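Local structure of methionine gamma-lyase (1E5E) at residues Cys109-Thr114 / Ser351-Val356; Ala157-Lys162 / Ala365-Gly370; Lys331-Ala336 / Ser344-Pro349. The protein belongs to the Cys/Met metabolism family of pyridoxal-phosphate-dependent enzymes and assembles from four copies of its chain. One frame throughout, in Å; residues are numbered along the deposited sequence.

Contact 1 of 3, residues Cys109-Thr114 / Ser351-Val356. With PPJ (N-(hydroxy{3-hydroxy-2-methyl-5-[(phosphonooxy)methyl]pyridin-4-yl}methyl)norvaline), chain C.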
loop_
_atom_site.group_PDB
_atom_site.type_symbol
_atom_site.label_atom_id
_atom_site.label_comp_id
_atom_site.label_asym_id
_atom_site.label_seq_id
_atom_site.Cartn_x
_atom_site.Cartn_y
_atom_site.Cartn_z
ATOM N N CYS A 109 0.559 -33.538 -17.861
ATOM C CA CYS A 109 -0.593 -32.738 -17.424
ATOM C C CYS A 109 -0.114 -31.634 -16.485
ATOM O O CYS A 109 0.016 -31.895 -15.268
ATOM C CB CYS A 109 -1.686 -33.555 -16.739
ATOM S SG CYS A 109 -3.202 -32.595 -16.441
ATOM N N LEU A 110 0.088 -30.450 -17.007
ATOM C CA LEU A 110 0.549 -29.302 -16.259
ATOM C C LEU A 110 -0.392 -28.115 -16.519
ATOM O O LEU A 110 -1.187 -28.031 -17.475
ATOM C CB LEU A 110 1.899 -28.821 -16.796
ATOM C CG LEU A 110 3.072 -29.770 -16.961
ATOM C CD1 LEU A 110 4.283 -29.092 -17.567
ATOM C CD2 LEU A 110 3.415 -30.377 -15.588
ATOM N N TYR A 111 -0.161 -27.158 -15.635
ATOM C CA TYR A 111 -0.767 -25.837 -15.903
ATOM C C TYR A 111 -0.443 -25.428 -17.332
ATOM O O TYR A 111 0.703 -25.514 -17.756
ATOM C CB TYR A 111 -0.193 -24.837 -14.902
ATOM C CG TYR A 111 -0.670 -23.438 -15.146
ATOM C CD1 TYR A 111 -2.028 -23.166 -15.354
ATOM C CD2 TYR A 111 0.222 -22.385 -15.174
ATOM C CE1 TYR A 111 -2.465 -21.887 -15.567
ATOM C CE2 TYR A 111 -0.196 -21.080 -15.367
ATOM C CZ TYR A 111 -1.537 -20.842 -15.566
ATOM O OH TYR A 111 -1.935 -19.527 -15.748
ATOM N N GLY A 112 -1.393 -24.856 -18.047
ATOM C CA GLY A 112 -1.133 -24.443 -19.417
ATOM C C GLY A 112 0.140 -23.654 -19.678
ATOM O O GLY A 112 0.917 -24.037 -20.577
ATOM N N CYS A 113 0.408 -22.578 -18.933
ATOM C CA CYS A 113 1.588 -21.764 -19.188
ATOM C C CYS A 113 2.865 -22.503 -18.893
ATOM O O CYS A 113 3.842 -22.277 -19.614
ATOM C CB CYS A 113 1.501 -20.375 -18.476
ATOM S SG CYS A 113 -0.157 -19.634 -18.435
ATOM N N THR A 114 2.941 -23.385 -17.910
ATOM C CA THR A 114 4.171 -24.134 -17.712
ATOM C C THR A 114 4.476 -25.049 -18.908
ATOM O O THR A 114 5.603 -25.236 -19.383
ATOM C CB THR A 114 4.067 -25.032 -16.468
ATOM O OG1 THR A 114 3.501 -24.335 -15.368
ATOM C CG2 THR A 114 5.456 -25.551 -16.125
ATOM N N SER A 351 -11.025 -23.854 -22.934
ATOM C CA SER A 351 -11.078 -22.559 -23.612
ATOM C C SER A 351 -10.398 -21.426 -22.845
ATOM O O SER A 351 -10.447 -20.258 -23.321
ATOM C CB SER A 351 -12.525 -22.100 -23.882
ATOM O OG SER A 351 -13.181 -21.815 -22.646
ATOM N N MET A 352 -9.930 -21.699 -21.625
ATOM C CA MET A 352 -9.380 -20.653 -20.764
ATOM C C MET A 352 -7.970 -20.942 -20.308
ATOM O O MET A 352 -7.024 -20.742 -21.104
ATOM C CB MET A 352 -10.311 -20.405 -19.548
ATOM C CG MET A 352 -11.694 -19.937 -20.038
ATOM S SD MET A 352 -12.825 -19.707 -18.664
ATOM C CE MET A 352 -14.354 -19.424 -19.538
ATOM N N THR A 353 -7.717 -21.536 -19.132
ATOM C CA THR A 353 -6.351 -21.759 -18.680
ATOM C C THR A 353 -5.512 -22.651 -19.585
ATOM O O THR A 353 -4.284 -22.582 -19.601
ATOM C CB THR A 353 -6.292 -22.408 -17.268
ATOM O OG1 THR A 353 -7.089 -23.630 -17.236
ATOM C CG2 THR A 353 -6.784 -21.408 -16.234
ATOM N N HIS A 354 -6.140 -23.569 -20.327
ATOM C CA HIS A 354 -5.349 -24.504 -21.138
ATOM C C HIS A 354 -5.601 -24.357 -22.613
ATOM O O HIS A 354 -5.134 -25.187 -23.408
ATOM C CB HIS A 354 -5.622 -25.949 -20.679
ATOM C CG HIS A 354 -4.976 -26.254 -19.353
ATOM N ND1 HIS A 354 -5.522 -25.849 -18.159
ATOM C CD2 HIS A 354 -3.844 -26.952 -19.052
ATOM C CE1 HIS A 354 -4.742 -26.279 -17.169
ATOM N NE2 HIS A 354 -3.713 -26.965 -17.682
ATOM N N ALA A 355 -6.224 -23.238 -23.003
ATOM C CA ALA A 355 -6.461 -22.965 -24.412
ATOM C C ALA A 355 -5.139 -22.805 -25.163
ATOM O O ALA A 355 -5.109 -23.095 -26.368
ATOM C CB ALA A 355 -7.275 -21.707 -24.643
ATOM N N VAL A 356 -4.071 -22.427 -24.460
ATOM C CA VAL A 356 -2.769 -22.256 -25.096
ATOM C C VAL A 356 -2.144 -23.588 -25.475
ATOM O O VAL A 356 -1.251 -23.634 -26.334
ATOM C CB VAL A 356 -1.853 -21.387 -24.184
ATOM C CG1 VAL A 356 -1.433 -22.090 -22.902
ATOM C CG2 VAL A 356 -0.610 -20.905 -24.928
HETATM N N1 PPJ C . 1.658 -23.330 -11.143
HETATM C C2 PPJ C . 0.368 -23.707 -11.023
HETATM C C6 PPJ C . 1.989 -22.162 -11.763
HETATM C C2A PPJ C . -0.078 -25.023 -10.813
HETATM C C3 PPJ C . -0.592 -22.746 -11.402
HETATM O O3 PPJ C . -1.824 -23.180 -11.410
HETATM C C4 PPJ C . -0.258 -21.462 -11.842
HETATM C C4A PPJ C . -1.315 -20.575 -12.208
HETATM C C5 PPJ C . 1.076 -21.151 -12.102
HETATM N N PPJ C . -2.528 -20.989 -12.620
HETATM C C5A PPJ C . 1.561 -19.833 -12.387
HETATM O OP4 PPJ C . 1.520 -19.123 -11.309
HETATM P P PPJ C . 1.331 -17.568 -11.598
HETATM O OP1 PPJ C . 1.414 -16.879 -10.163
HETATM O OP2 PPJ C . -0.052 -17.340 -12.280
HETATM O OP3 PPJ C . 2.484 -16.997 -12.535
HETATM C CA PPJ C . -3.581 -20.165 -12.887
HETATM C CB PPJ C . -3.426 -18.935 -13.676
HETATM C C PPJ C . -4.772 -20.868 -13.246
HETATM C CG PPJ C . -3.103 -18.953 -15.126
HETATM C CD PPJ C . -4.323 -18.703 -15.879
HETATM O O PPJ C . -4.700 -22.146 -13.348
HETATM O OXT PPJ C . -5.954 -20.363 -13.013
#
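The first torsion of H354 sets CG beside its backbone N and anti to the carbonyl carbon (chi1 -73°), and the imidazole then reaches across to the backbone of L110. Y111, next in the chain, has CG anti to its own N (chi1 176°), beside the carbonyl carbon; its ring carries the contact with PPJ. H354 NE2 donates to L110 O at 2.7 Å; the oxygen lies in the ring plane, although the N-H points to it at a bent 138°. ND1, on the other side of the same imidazole, pairs with T353 OG1 at 2.9 Å, and this hydroxyl is also bonded to Q347. The ring is thus tied at both nitrogens. G112 slides over one face of it, an off-centre CH-pi contact with CA 4.1 Å from the ring centroid. Without a side chain, G112 lets T353 O come within 3.7 Å of its CA. V356 covers the outer margin, its CG1 3.8 Å from G112 O.

This is one wall of the PPJ pocket. Atom N of PPJ sits 3.0 Å above one face of the Y111 ring, toward its rim, while C113 N lies over the opposite face. In the model Y111 OH is covalently bonded to PPJ CG, and it also hydrogen-bonds to R58 of the second subunit. T353 adds CG2, 3.5 Å from PPJ OXT.

Y111 is the N-cap of helix 112-124, and the type I turn M352-A355 belongs to the loop that precedes helix 359-364. Helix 86-97 packs against Y111 and C113 through M87, and strand 148-154 meets L110 through Y152 and E154.

Contact 2 of 3, residues Ala157-Lys162 / Ala365-Gly370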
loop_
_atom_site.group_PDB
_atom_site.type_symbol
_atom_site.label_atom_id
_atom_site.label_comp_id
_atom_site.label_asym_id
_atom_site.label_seq_id
_atom_site.Cartn_x
_atom_site.Cartn_y
_atom_site.Cartn_z
ATOM N N ALA A 157 -2.688 -32.755 -10.395
ATOM C CA ALA A 157 -2.420 -31.986 -11.597
ATOM C C ALA A 157 -3.481 -30.967 -12.007
ATOM O O ALA A 157 -4.689 -31.121 -11.820
ATOM C CB ALA A 157 -2.253 -32.919 -12.816
ATOM N N ASN A 158 -2.994 -29.878 -12.599
ATOM C CA ASN A 158 -3.870 -28.793 -13.054
ATOM C C ASN A 158 -4.163 -29.054 -14.515
ATOM O O ASN A 158 -3.202 -29.018 -15.285
ATOM C CB ASN A 158 -3.142 -27.456 -12.858
ATOM C CG ASN A 158 -3.983 -26.263 -13.280
ATOM O OD1 ASN A 158 -5.138 -26.425 -13.722
ATOM N ND2 ASN A 158 -3.423 -25.063 -13.096
ATOM N N PRO A 159 -5.390 -29.333 -14.896
ATOM C CA PRO A 159 -6.553 -29.279 -14.046
ATOM C C PRO A 159 -7.275 -30.584 -13.758
ATOM O O PRO A 159 -8.328 -30.559 -13.104
ATOM C CB PRO A 159 -7.451 -28.437 -14.975
ATOM C CG PRO A 159 -7.253 -29.096 -16.310
ATOM C CD PRO A 159 -5.805 -29.565 -16.320
ATOM N N THR A 160 -6.772 -31.721 -14.201
ATOM C CA THR A 160 -7.488 -32.997 -13.981
ATOM C C THR A 160 -7.458 -33.570 -12.573
ATOM O O THR A 160 -8.295 -34.402 -12.192
ATOM C CB THR A 160 -6.943 -34.027 -14.977
ATOM O OG1 THR A 160 -5.595 -34.310 -14.588
ATOM C CG2 THR A 160 -6.896 -33.412 -16.400
ATOM N N LEU A 161 -6.566 -33.100 -11.700
ATOM C CA LEU A 161 -6.343 -33.523 -10.353
ATOM C C LEU A 161 -5.787 -34.950 -10.306
ATOM O O LEU A 161 -5.849 -35.664 -9.306
ATOM C CB LEU A 161 -7.578 -33.390 -9.448
ATOM C CG LEU A 161 -8.292 -32.022 -9.517
ATOM C CD1 LEU A 161 -9.478 -31.955 -8.563
ATOM C CD2 LEU A 161 -7.288 -30.892 -9.270
ATOM N N LYS A 162 -5.049 -35.316 -11.365
ATOM C CA LYS A 162 -4.416 -36.629 -11.428
ATOM C C LYS A 162 -3.425 -36.728 -10.261
ATOM O O LYS A 162 -2.713 -35.750 -10.016
ATOM C CB LYS A 162 -3.739 -36.927 -12.744
ATOM C CG LYS A 162 -2.798 -38.124 -12.800
ATOM C CD LYS A 162 -2.140 -38.218 -14.183
ATOM C CE LYS A 162 -1.160 -37.086 -14.464
ATOM N NZ LYS A 162 -0.308 -37.494 -15.669
ATOM N N ALA A 365 -3.904 -35.604 -22.200
ATOM C CA ALA A 365 -3.700 -35.434 -20.778
ATOM C C ALA A 365 -5.022 -35.491 -20.031
ATOM O O ALA A 365 -5.076 -35.264 -18.825
ATOM C CB ALA A 365 -2.964 -34.125 -20.456
ATOM N N GLY A 366 -6.101 -35.798 -20.756
ATOM C CA GLY A 366 -7.405 -35.976 -20.182
ATOM C C GLY A 366 -8.167 -34.674 -20.031
ATOM O O GLY A 366 -9.187 -34.675 -19.334
ATOM N N ILE A 367 -7.658 -33.598 -20.604
ATOM C CA ILE A 367 -8.410 -32.333 -20.510
ATOM C C ILE A 367 -9.439 -32.375 -21.623
ATOM O O ILE A 367 -9.039 -32.262 -22.786
ATOM C CB ILE A 367 -7.495 -31.103 -20.569
ATOM C CG1 ILE A 367 -6.588 -31.240 -19.306
ATOM C CG2 ILE A 367 -8.272 -29.805 -20.493
ATOM C CD1 ILE A 367 -5.302 -30.458 -19.527
ATOM N N THR A 368 -10.705 -32.609 -21.347
ATOM C CA THR A 368 -11.741 -32.677 -22.377
ATOM C C THR A 368 -12.370 -31.296 -22.472
ATOM O O THR A 368 -12.312 -30.577 -21.469
ATOM C CB THR A 368 -12.846 -33.676 -22.010
ATOM O OG1 THR A 368 -13.780 -33.130 -21.046
ATOM C CG2 THR A 368 -12.297 -34.929 -21.313
ATOM N N ASP A 369 -13.304 -31.098 -23.403
ATOM C CA ASP A 369 -13.986 -29.811 -23.508
ATOM C C ASP A 369 -15.273 -29.789 -22.706
ATOM O O ASP A 369 -15.956 -28.763 -22.663
ATOM C CB ASP A 369 -14.203 -29.426 -24.974
ATOM C CG ASP A 369 -15.257 -30.308 -25.623
ATOM O OD1 ASP A 369 -15.710 -31.311 -25.031
ATOM O OD2 ASP A 369 -15.661 -29.986 -26.746
ATOM N N GLY A 370 -15.588 -30.878 -22.003
ATOM C CA GLY A 370 -16.740 -30.858 -21.089
ATOM C C GLY A 370 -16.253 -30.621 -19.632
ATOM O O GLY A 370 -17.015 -30.562 -18.659
HETATM O O HOH W 1 -4.300 -35.776 -16.164
#
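T160 OG1 has two partners: a water 2.5 Å away, and K162 N, which donates a long, weak bond. The same water donates to A365 O at 2.8 Å, bridging T160 to the end of helix 359-364. That helix closes with a Schellman motif, in which G366, at positive phi, takes the C-prime place and I367 N returns to R362 O. The chain then runs through an ST turn, G370 N to T368 OG1, into strand 371-375.

Between the two loops the direct contact is apolar. The first torsion of T160 puts CG2 anti to the carbonyl carbon and leaves OG1 between N and C (chi1 68°); the methyl meets I367 CG1 at 3.6 Å and also lies near A365 O. T160 and P159 each cross the I367 side chain at about a right angle. The peptide bond before P159 is cis, and the ring lays its CG and CD edge against the isoleucine.

The opposing loop, after strand 148-154, is closed by L161 N to A157 O at 2.7 Å and by A157 N to K162 O. It carries N158, a residue of the ligand pocket, whose ND2 hydrogen-bonds to PPJ O and whose OD1 accepts from R373. K162 NZ forms a salt bridge with D107, and P159 O is bonded to T313 OG1. Packing is tightest where P159 CD and I367 CD1 stand 3.4 Å apart, closer than usual van der Waals contact.

Contact 3 of 3, residues Lys331-Ala336 / Ser344-Pro349; sequences KLITLA and SLIQHP
The methyl CG2 of I333 rests against the branch point of I346, 3.7 Å from its CB and as near to its CG2. The two side chains meet at a slant, and L327 of helix 319-328 and I372 of strand 371-375 also touch I346, while L374 and F388 adjoin I333. Further along, L335 has CG anti to its backbone N (chi1 178°); its CD1 approaches the backbone I346 O at 3.6 Å and only grazes the I346 methyl CG2. On the other face of the sheet T334 and L345 lie side by side, pointing the same way, with T334 CB 3.6 Å from L345 CD2. A336 CB brushes the same methyl.

These side chains ride on two parallel strands, 334-335 and 345-347, bridged at T334 with L345 and at L335 with I346. They form one edge of a mixed five-stranded sheet, in the C-terminal part of the chain. Strand 334-335 is outermost within the chain, and L335 makes backbone hydrogen bonds to the second subunit, whose V36 and F35 pack on T334 and A336. Strand 345-347 pairs on its other side with strand 371-375.

The backbone ladder is uneven. T334 N donates to S344 O at 3.0 Å, nearly straight at 169°; I346 N returns to T334 O at 2.8 Å with a more bent N-H angle. A336 N reaches I346 O only weakly, at 3.4 Å. At the polar edge a water gathers three groups: it accepts from T334 OG1 at 2.6 Å and donates to L332 O and S344 O. S344 O therefore takes two donors, while S344 OG turns to E379 and G377 N.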
loop_
_atom_site.group_PDB
_atom_site.type_symbol
_atom_site.label_atom_id
_atom_site.label_comp_id
_atom_site.label_asym_id
_atom_site.label_seq_id
_atom_site.Cartn_x
_atom_site.Cartn_y
_atom_site.Cartn_z
ATOM N N LYS A 331 -24.615 -17.929 -9.697
ATOM C CA LYS A 331 -24.751 -16.635 -9.060
ATOM C C LYS A 331 -23.800 -16.396 -7.887
ATOM O O LYS A 331 -23.629 -15.249 -7.484
ATOM C CB LYS A 331 -26.212 -16.402 -8.622
ATOM C CG LYS A 331 -27.187 -16.417 -9.819
ATOM C CD LYS A 331 -28.602 -16.671 -9.294
ATOM C CE LYS A 331 -29.548 -17.120 -10.415
ATOM N NZ LYS A 331 -30.390 -16.026 -10.967
ATOM N N LEU A 332 -23.245 -17.401 -7.246
ATOM C CA LEU A 332 -22.419 -17.175 -6.063
ATOM C C LEU A 332 -20.969 -17.474 -6.412
ATOM O O LEU A 332 -20.056 -16.697 -6.100
ATOM C CB LEU A 332 -22.975 -18.018 -4.931
ATOM C CG LEU A 332 -22.137 -18.048 -3.637
ATOM C CD1 LEU A 332 -21.963 -16.632 -3.107
ATOM C CD2 LEU A 332 -22.804 -18.998 -2.661
ATOM N N ILE A 333 -20.768 -18.587 -7.113
ATOM C CA ILE A 333 -19.442 -18.995 -7.571
ATOM C C ILE A 333 -19.014 -18.015 -8.674
ATOM O O ILE A 333 -19.886 -17.580 -9.439
ATOM C CB ILE A 333 -19.433 -20.453 -8.016
ATOM C CG1 ILE A 333 -19.802 -21.263 -6.749
ATOM C CG2 ILE A 333 -18.040 -20.866 -8.487
ATOM C CD1 ILE A 333 -20.456 -22.579 -7.027
ATOM N N THR A 334 -17.766 -17.593 -8.661
ATOM C CA THR A 334 -17.278 -16.564 -9.554
ATOM C C THR A 334 -16.539 -17.127 -10.756
ATOM O O THR A 334 -15.717 -18.031 -10.604
ATOM C CB THR A 334 -16.320 -15.620 -8.767
ATOM O OG1 THR A 334 -17.099 -14.984 -7.727
ATOM C CG2 THR A 334 -15.766 -14.524 -9.659
ATOM N N LEU A 335 -16.918 -16.660 -11.937
ATOM C CA LEU A 335 -16.332 -17.107 -13.198
ATOM C C LEU A 335 -15.093 -16.279 -13.514
ATOM O O LEU A 335 -15.188 -15.138 -13.940
ATOM C CB LEU A 335 -17.377 -16.860 -14.301
ATOM C CG LEU A 335 -16.977 -17.215 -15.718
ATOM C CD1 LEU A 335 -16.621 -18.694 -15.835
ATOM C CD2 LEU A 335 -18.141 -16.893 -16.678
ATOM N N ALA A 336 -13.932 -16.843 -13.352
ATOM C CA ALA A 336 -12.667 -16.182 -13.584
ATOM C C ALA A 336 -11.585 -17.233 -13.460
ATOM O O ALA A 336 -11.874 -18.255 -12.810
ATOM C CB ALA A 336 -12.496 -15.165 -12.412
ATOM N N SER A 344 -15.112 -18.692 -3.951
ATOM C CA SER A 344 -15.059 -19.840 -4.839
ATOM C C SER A 344 -14.970 -19.391 -6.303
ATOM O O SER A 344 -15.680 -18.474 -6.702
ATOM C CB SER A 344 -16.313 -20.693 -4.624
ATOM O OG SER A 344 -16.364 -21.231 -3.322
ATOM N N LEU A 345 -14.062 -20.015 -7.040
ATOM C CA LEU A 345 -13.806 -19.602 -8.424
ATOM C C LEU A 345 -14.056 -20.792 -9.354
ATOM O O LEU A 345 -13.683 -21.912 -8.979
ATOM C CB LEU A 345 -12.358 -19.099 -8.611
ATOM C CG LEU A 345 -12.031 -17.763 -7.914
ATOM C CD1 LEU A 345 -10.536 -17.418 -7.989
ATOM C CD2 LEU A 345 -12.838 -16.622 -8.526
ATOM N N ILE A 346 -14.456 -20.567 -10.598
ATOM C CA ILE A 346 -14.705 -21.659 -11.515
ATOM C C ILE A 346 -14.326 -21.284 -12.936
ATOM O O ILE A 346 -14.605 -20.139 -13.294
ATOM C CB ILE A 346 -16.197 -22.081 -11.459
ATOM C CG1 ILE A 346 -16.404 -23.485 -12.063
ATOM C CG2 ILE A 346 -17.138 -21.071 -12.096
ATOM C CD1 ILE A 346 -17.835 -23.955 -11.835
ATOM N N GLN A 347 -13.912 -22.215 -13.788
ATOM C CA GLN A 347 -13.527 -21.879 -15.159
ATOM C C GLN A 347 -13.525 -23.131 -16.043
ATOM O O GLN A 347 -13.682 -24.254 -15.547
ATOM C CB GLN A 347 -12.133 -21.245 -15.211
ATOM C CG GLN A 347 -10.981 -22.101 -14.680
ATOM C CD GLN A 347 -10.159 -22.617 -15.856
ATOM O OE1 GLN A 347 -10.254 -22.127 -16.986
ATOM N NE2 GLN A 347 -9.359 -23.638 -15.573
ATOM N N HIS A 348 -13.269 -22.895 -17.328
ATOM C CA HIS A 348 -13.371 -23.971 -18.318
ATOM C C HIS A 348 -12.007 -24.135 -18.956
ATOM O O HIS A 348 -11.645 -23.321 -19.810
ATOM C CB HIS A 348 -14.453 -23.542 -19.336
ATOM C CG HIS A 348 -14.549 -24.521 -20.476
ATOM N ND1 HIS A 348 -13.902 -24.343 -21.683
ATOM C CD2 HIS A 348 -15.152 -25.743 -20.540
ATOM C CE1 HIS A 348 -14.151 -25.375 -22.472
ATOM N NE2 HIS A 348 -14.919 -26.228 -21.802
ATOM N N PRO A 349 -11.202 -25.083 -18.521
ATOM C CA PRO A 349 -9.820 -25.173 -18.944
ATOM C C PRO A 349 -9.536 -25.210 -20.429
ATOM O O PRO A 349 -8.628 -24.488 -20.894
ATOM C CB PRO A 349 -9.263 -26.402 -18.237
ATOM C CG PRO A 349 -10.311 -26.902 -17.317
ATOM C CD PRO A 349 -11.531 -26.038 -17.432
HETATM O O HOH W 2 -17.372 -16.473 -5.576
#

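Contacts 1 and 2 adjoin, their centres 10 Å apart, and both supply residues to the PPJ pocket: Y111 and T353 from contact 1, N158 from contact 2. Where they meet, N158 ND2 lies 3.3 Å from Y111 CD1, and H354 NE2 approaches N158 O at 3.2 Å in a weak bond. Contact 3 lies about 16 Å, centre to centre, from each of the others but is joined to them just beyond strand 345-347: H354 N probably bonds to P349 O at 2.7 Å, and H348 NE2 to D369 O at 2.9 Å. The Q347 side chain of contact 3 is about 5 Å from PPJ. Contacts 1 and 3 both touch the second subunit.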